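Local coordinates for uncharacterized protein (Bacteroides caccae, PDB 4R4K) that is of unknown function but adopts a cystatin-like fold of the NTF2 clan, with a curved antiparallel sheet packed against a long helix, at residues 26-38 and 50-62. Numbering follows the deposited sequence. Where two conformers were deposited one is given.
Sequences QYTRIKFPLKTPI and TFPFTKEKWPLLD. With PEU (2,5,8,11,14,17,20,23,26,29,32,35,38,41,44,47,50,53,56,59,62,65,68,71,74,77,80-heptacosaoxadooctacontan-82-ol), chain J; ACT (acetate ion), chain E.
The side-chain amide of Q26 pairs with the L61 backbone as both acceptor and donor: its OE1 accepts from L61 N, nearly straight, at 2.9 Å, while its NE2 donates to L61 O. The second lone pair of OE1 takes the indole N-H of W58, NE1 to OE1 2.9 Å, with the oxygen in the ring plane and the amide turned 76° to it. CG of Q26 stands anti to the backbone N (chi1 -178°) and the chain runs on extended, carrying the amide from the last turn of helix 23-28 across to the other segment; NE2 also reaches F19 O of helix 12-21. A leucine here would probably leave the indole N-H and both backbone groups of L61 without their partner in a buried place. Further along, L34 N donates to F53 O, and I38 and F51 exchange two backbone bonds as an antiparallel hydrogen-bonded pair. That pair belongs to the two-stranded hairpin 38-41/48-51, so the segments are the legs leading into and out of it, laid beside the five-stranded sheet of the cystatin-like fold. Aromatic contacts fill the space between the legs. The Y27 ring has L60 CD2 over one face and the extended K55 chain over the other, CE 3.9 Å from the centroid and NZ above it in a cation-pi contact. F32 turns its edge to the W58 face, planes 72° apart, and receives K55 CA over its own centre. I30 CD1 presses on the indole, 3.2 Å from W58 CE2. L34 CD1 sits centrally over F53, 3.6 Å from CG, and I38 CD1 stands over the opposite face, toward the rim. Two waters join the legs: one bridges Y27 OH to K55 O and W58 O, the other L34 O to F53 N.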
loop_
_atom_site.group_PDB
_atom_site.type_symbol
_atom_site.label_atom_id
_atom_site.label_comp_id
_atom_site.label_asym_id
_atom_site.label_seq_id
_atom_site.Cartn_x
_atom_site.Cartn_y
_atom_site.Cartn_z
ATOM N N GLN A 26 -6.574 -8.997 -6.145
ATOM C CA GLN A 26 -5.695 -7.895 -5.771
ATOM C C GLN A 26 -4.396 -7.869 -6.597
ATOM O O GLN A 26 -4.002 -6.827 -7.138
ATOM C CB GLN A 26 -5.393 -7.932 -4.258
ATOM C CG GLN A 26 -4.518 -6.780 -3.818
ATOM C CD GLN A 26 -4.497 -6.474 -2.315
ATOM O OE1 GLN A 26 -3.468 -6.047 -1.804
ATOM N NE2 GLN A 26 -5.616 -6.693 -1.610
ATOM N N TYR A 27 -3.736 -9.025 -6.694
ATOM C CA TYR A 27 -2.500 -9.094 -7.462
ATOM C C TYR A 27 -2.685 -8.706 -8.936
ATOM O O TYR A 27 -1.808 -8.066 -9.543
ATOM C CB TYR A 27 -1.879 -10.481 -7.400
ATOM C CG TYR A 27 -1.136 -10.787 -6.137
ATOM C CD1 TYR A 27 -0.051 -10.013 -5.745
ATOM C CD2 TYR A 27 -1.508 -11.863 -5.351
ATOM C CE1 TYR A 27 0.657 -10.326 -4.588
ATOM C CE2 TYR A 27 -0.830 -12.175 -4.201
ATOM C CZ TYR A 27 0.254 -11.402 -3.835
ATOM O OH TYR A 27 0.899 -11.706 -2.694
ATOM N N THR A 28 -3.838 -9.008 -9.497
ATOM C CA THR A 28 -4.106 -8.646 -10.914
ATOM C C THR A 28 -4.287 -7.152 -11.122
ATOM O O THR A 28 -4.206 -6.676 -12.261
ATOM C CB THR A 28 -5.360 -9.356 -11.515
ATOM O OG1 THR A 28 -6.590 -8.842 -10.985
ATOM C CG2 THR A 28 -5.289 -10.876 -11.365
ATOM N N ARG A 29 -4.552 -6.407 -10.040
ATOM C CA ARG A 29 -4.814 -4.970 -10.128
ATOM C C ARG A 29 -3.722 -4.088 -9.556
ATOM O O ARG A 29 -3.967 -2.963 -9.131
ATOM C CB ARG A 29 -6.156 -4.650 -9.500
ATOM C CG ARG A 29 -7.330 -5.256 -10.218
ATOM C CD ARG A 29 -7.372 -4.909 -11.707
ATOM N NE ARG A 29 -8.662 -5.276 -12.262
ATOM C CZ ARG A 29 -9.773 -4.552 -12.156
ATOM N NH1 ARG A 29 -9.788 -3.360 -11.564
ATOM N NH2 ARG A 29 -10.893 -5.032 -12.654
ATOM N N ILE A 30 -2.501 -4.593 -9.584
ATOM C CA ILE A 30 -1.350 -3.811 -9.205
ATOM C C ILE A 30 -0.383 -3.819 -10.377
ATOM O O ILE A 30 -0.088 -4.885 -10.921
ATOM C CB ILE A 30 -0.662 -4.375 -7.957
ATOM C CG1 ILE A 30 -1.672 -4.455 -6.797
ATOM C CG2 ILE A 30 0.515 -3.474 -7.607
ATOM C CD1 ILE A 30 -1.232 -5.308 -5.627
ATOM N N LYS A 31 0.054 -2.631 -10.792
ATOM C CA LYS A 31 0.992 -2.512 -11.911
ATOM C C LYS A 31 2.440 -2.514 -11.411
ATOM O O LYS A 31 2.976 -1.487 -11.033
ATOM C CB LYS A 31 0.686 -1.268 -12.745
ATOM C CG LYS A 31 -0.606 -1.408 -13.563
ATOM C CD LYS A 31 -0.889 -0.189 -14.430
ATOM C CE LYS A 31 -1.855 -0.478 -15.588
ATOM N NZ LYS A 31 -1.795 -1.875 -16.114
ATOM N N PHE A 32 3.048 -3.696 -11.401
ATOM C CA PHE A 32 4.421 -3.891 -10.982
ATOM C C PHE A 32 5.363 -3.725 -12.170
ATOM O O PHE A 32 5.009 -4.105 -13.284
ATOM C CB PHE A 32 4.609 -5.304 -10.409
ATOM C CG PHE A 32 3.820 -5.574 -9.152
ATOM C CD1 PHE A 32 4.186 -4.990 -7.944
ATOM C CD2 PHE A 32 2.719 -6.459 -9.155
ATOM C CE1 PHE A 32 3.476 -5.249 -6.789
ATOM C CE2 PHE A 32 2.003 -6.726 -7.984
ATOM C CZ PHE A 32 2.379 -6.123 -6.803
ATOM N N PRO A 33 6.586 -3.215 -11.926
ATOM C CA PRO A 33 7.086 -2.734 -10.640
ATOM C C PRO A 33 6.483 -1.389 -10.359
ATOM O O PRO A 33 6.143 -0.650 -11.285
ATOM C CB PRO A 33 8.602 -2.613 -10.855
ATOM C CG PRO A 33 8.764 -2.472 -12.326
ATOM C CD PRO A 33 7.642 -3.236 -12.961
ATOM N N LEU A 34 6.268 -1.080 -9.087
ATOM C CA LEU A 34 5.596 0.161 -8.754
ATOM C C LEU A 34 6.460 1.357 -9.131
ATOM O O LEU A 34 7.678 1.232 -9.322
ATOM C CB LEU A 34 5.217 0.185 -7.277
ATOM C CG LEU A 34 4.243 -0.926 -6.868
ATOM C CD1 LEU A 34 4.060 -0.908 -5.364
ATOM C CD2 LEU A 34 2.912 -0.794 -7.585
ATOM N N LYS A 35 5.821 2.511 -9.254
ATOM C CA LYS A 35 6.508 3.705 -9.736
ATOM C C LYS A 35 7.712 4.095 -8.876
ATOM O O LYS A 35 8.753 4.485 -9.409
ATOM C CB LYS A 35 5.542 4.880 -9.862
ATOM C CG LYS A 35 4.646 4.788 -11.085
ATOM C CD LYS A 35 4.027 6.129 -11.447
ATOM C CE LYS A 35 2.886 6.496 -10.516
ATOM N NZ LYS A 35 2.288 7.819 -10.862
ATOM N N THR A 36 7.587 3.955 -7.564
ATOM C CA THR A 36 8.674 4.329 -6.659
ATOM C C THR A 36 9.319 3.068 -6.093
ATOM O O THR A 36 8.660 2.262 -5.435
ATOM C CB THR A 36 8.164 5.223 -5.519
ATOM O OG1 THR A 36 7.512 6.365 -6.075
ATOM C CG2 THR A 36 9.321 5.683 -4.611
ATOM N N PRO A 37 10.627 2.879 -6.347
ATOM C CA PRO A 37 11.273 1.699 -5.782
ATOM C C PRO A 37 11.520 1.843 -4.279
ATOM O O PRO A 37 11.362 2.920 -3.711
ATOM C CB PRO A 37 12.610 1.642 -6.526
ATOM C CG PRO A 37 12.914 3.057 -6.848
ATOM C CD PRO A 37 11.581 3.724 -7.092
ATOM N N ILE A 38 11.887 0.746 -3.642
ATOM C CA ILE A 38 12.259 0.752 -2.246
ATOM C C ILE A 38 13.663 1.347 -2.178
ATOM O O ILE A 38 14.527 0.874 -2.882
ATOM C CB ILE A 38 12.207 -0.680 -1.678
ATOM C CG1 ILE A 38 10.745 -1.196 -1.688
ATOM C CG2 ILE A 38 12.763 -0.745 -0.261
ATOM C CD1 ILE A 38 10.612 -2.706 -1.635
ATOM N N THR A 50 18.530 1.149 -4.215
ATOM C CA THR A 50 17.145 0.955 -4.587
ATOM C C THR A 50 16.917 -0.490 -4.949
ATOM O O THR A 50 17.814 -1.206 -5.425
ATOM C CB THR A 50 16.646 1.855 -5.744
ATOM O OG1 THR A 50 17.356 1.544 -6.940
ATOM C CG2 THR A 50 16.793 3.330 -5.416
ATOM N N PHE A 51 15.702 -0.925 -4.674
ATOM C CA PHE A 51 15.253 -2.242 -5.050
ATOM C C PHE A 51 13.871 -2.078 -5.683
ATOM O O PHE A 51 13.026 -1.393 -5.123
ATOM C CB PHE A 51 15.136 -3.134 -3.818
ATOM C CG PHE A 51 16.408 -3.269 -3.040
ATOM C CD1 PHE A 51 16.812 -2.299 -2.114
ATOM C CD2 PHE A 51 17.225 -4.360 -3.246
ATOM C CE1 PHE A 51 18.018 -2.441 -1.426
ATOM C CE2 PHE A 51 18.432 -4.497 -2.566
ATOM C CZ PHE A 51 18.821 -3.544 -1.646
ATOM N N PRO A 52 13.637 -2.716 -6.837
ATOM C CA PRO A 52 12.323 -2.581 -7.476
ATOM C C PRO A 52 11.215 -3.096 -6.569
ATOM O O PRO A 52 11.374 -4.129 -5.926
ATOM C CB PRO A 52 12.429 -3.473 -8.716
ATOM C CG PRO A 52 13.891 -3.583 -8.987
ATOM C CD PRO A 52 14.563 -3.531 -7.646
ATOM N N PHE A 53 10.095 -2.387 -6.538
ATOM C CA PHE A 53 8.961 -2.815 -5.738
ATOM C C PHE A 53 8.114 -3.744 -6.606
ATOM O O PHE A 53 7.234 -3.316 -7.336
ATOM C CB PHE A 53 8.185 -1.600 -5.244
ATOM C CG PHE A 53 7.307 -1.868 -4.039
ATOM C CD1 PHE A 53 6.746 -3.120 -3.793
ATOM C CD2 PHE A 53 7.001 -0.836 -3.187
ATOM C CE1 PHE A 53 5.925 -3.334 -2.697
ATOM C CE2 PHE A 53 6.175 -1.043 -2.099
ATOM C CZ PHE A 53 5.645 -2.298 -1.846
ATOM N N THR A 54 8.410 -5.031 -6.503
ATOM C CA THR A 54 7.847 -6.054 -7.356
ATOM C C THR A 54 6.845 -6.926 -6.589
ATOM O O THR A 54 6.634 -6.754 -5.382
ATOM C CB THR A 54 8.972 -6.951 -7.902
ATOM O OG1 THR A 54 9.774 -7.393 -6.808
ATOM C CG2 THR A 54 9.842 -6.188 -8.872
ATOM N N LYS A 55 6.200 -7.833 -7.320
ATOM C CA LYS A 55 5.080 -8.612 -6.781
ATOM C C LYS A 55 5.448 -9.389 -5.537
ATOM O O LYS A 55 4.660 -9.466 -4.591
ATOM C CB LYS A 55 4.536 -9.567 -7.840
ATOM C CG LYS A 55 3.330 -10.366 -7.384
ATOM C CD LYS A 55 2.937 -11.447 -8.378
ATOM C CE LYS A 55 1.957 -12.423 -7.732
ATOM N NZ LYS A 55 1.670 -13.622 -8.567
ATOM N N GLU A 56 6.639 -9.960 -5.518
ATOM C CA GLU A 56 7.030 -10.780 -4.371
ATOM C C GLU A 56 7.158 -9.944 -3.076
ATOM O O GLU A 56 7.124 -10.494 -1.993
ATOM C CB GLU A 56 8.293 -11.614 -4.668
ATOM C CG GLU A 56 9.601 -10.958 -4.291
ATOM C CD GLU A 56 10.039 -9.888 -5.269
ATOM O OE1 GLU A 56 9.251 -9.540 -6.173
ATOM O OE2 GLU A 56 11.182 -9.388 -5.119
ATOM N N LYS A 57 7.335 -8.635 -3.189
ATOM C CA LYS A 57 7.459 -7.751 -2.032
ATOM C C LYS A 57 6.138 -7.162 -1.547
ATOM O O LYS A 57 6.084 -6.574 -0.479
ATOM C CB LYS A 57 8.428 -6.606 -2.358
ATOM C CG LYS A 57 9.845 -7.085 -2.675
ATOM C CD LYS A 57 10.815 -5.924 -2.822
ATOM C CE LYS A 57 12.193 -6.394 -3.257
ATOM N NZ LYS A 57 12.235 -6.764 -4.701
ATOM N N TRP A 58 5.078 -7.304 -2.337
ATOM C CA TRP A 58 3.800 -6.655 -2.041
ATOM C C TRP A 58 3.090 -7.184 -0.792
ATOM O O TRP A 58 2.762 -8.354 -0.736
ATOM C CB TRP A 58 2.837 -6.814 -3.226
ATOM C CG TRP A 58 1.501 -6.192 -2.993
ATOM C CD1 TRP A 58 0.313 -6.838 -2.750
ATOM C CD2 TRP A 58 1.221 -4.788 -2.947
ATOM N NE1 TRP A 58 -0.694 -5.913 -2.551
ATOM C CE2 TRP A 58 -0.163 -4.648 -2.661
ATOM C CE3 TRP A 58 2.013 -3.638 -3.089
ATOM C CZ2 TRP A 58 -0.769 -3.408 -2.543
ATOM C CZ3 TRP A 58 1.399 -2.408 -2.979
ATOM C CH2 TRP A 58 0.025 -2.304 -2.712
ATOM N N PRO A 59 2.829 -6.305 0.194
ATOM C CA PRO A 59 1.934 -6.691 1.295
ATOM C C PRO A 59 0.467 -6.518 0.913
ATOM O O PRO A 59 0.036 -5.399 0.638
ATOM C CB PRO A 59 2.301 -5.704 2.426
ATOM C CG PRO A 59 3.500 -4.938 1.922
ATOM C CD PRO A 59 3.405 -4.983 0.435
ATOM N N LEU A 60 -0.301 -7.599 0.984
ATOM C CA LEU A 60 -1.708 -7.550 0.675
ATOM C C LEU A 60 -2.465 -6.642 1.644
ATOM O O LEU A 60 -2.270 -6.731 2.862
ATOM C CB LEU A 60 -2.284 -8.969 0.651
ATOM C CG LEU A 60 -1.770 -9.859 -0.496
ATOM C CD1 LEU A 60 -2.011 -11.328 -0.193
ATOM C CD2 LEU A 60 -2.413 -9.498 -1.823
ATOM N N LEU A 61 -3.327 -5.803 1.070
ATOM C CA LEU A 61 -4.100 -4.796 1.805
ATOM C C LEU A 61 -5.531 -5.261 2.039
ATOM O O LEU A 61 -6.199 -5.708 1.113
ATOM C CB LEU A 61 -4.143 -3.503 1.013
ATOM C CG LEU A 61 -2.777 -2.850 0.860
ATOM C CD1 LEU A 61 -2.899 -1.671 -0.078
ATOM C CD2 LEU A 61 -2.176 -2.435 2.199
ATOM N N ASP A 62 -5.977 -5.203 3.294
ATOM C CA ASP A 62 -7.322 -5.642 3.635
ATOM C C ASP A 62 -8.295 -4.495 3.815
ATOM O O ASP A 62 -7.901 -3.334 3.764
ATOM C CB ASP A 62 -7.290 -6.591 4.840
ATOM C CG ASP A 62 -6.937 -5.921 6.149
ATOM O OD1 ASP A 62 -6.982 -4.676 6.273
ATOM O OD2 ASP A 62 -6.636 -6.674 7.105
HETATM O OCV PEU J . -5.102 -12.908 12.706
HETATM C CCW PEU J . -4.452 -12.487 11.517
HETATM C CCX PEU J . -5.462 -12.004 10.493
HETATM O OCY PEU J . -4.759 -11.150 9.590
HETATM C CCZ PEU J . -4.510 -11.691 8.290
HETATM C CDA PEU J . -4.958 -10.639 7.290
HETATM O ODB PEU J . -6.377 -10.650 7.229
HETATM C CDC PEU J . -6.993 -9.420 6.831
HETATM C CDD PEU J . -8.292 -9.173 7.604
HETATM O ODE PEU J . -9.402 -9.018 6.704
HETATM C C ACT E . -11.029 -8.956 -14.140
HETATM O O ACT E . -11.367 -7.804 -13.830
HETATM O OXT ACT E . -10.879 -9.273 -15.336
HETATM C CH3 ACT E . -10.802 -9.975 -13.063
HETATM O O HOH W 1 3.335 -10.434 -2.477
HETATM O O HOH W 2 9.852 -0.179 -8.271
#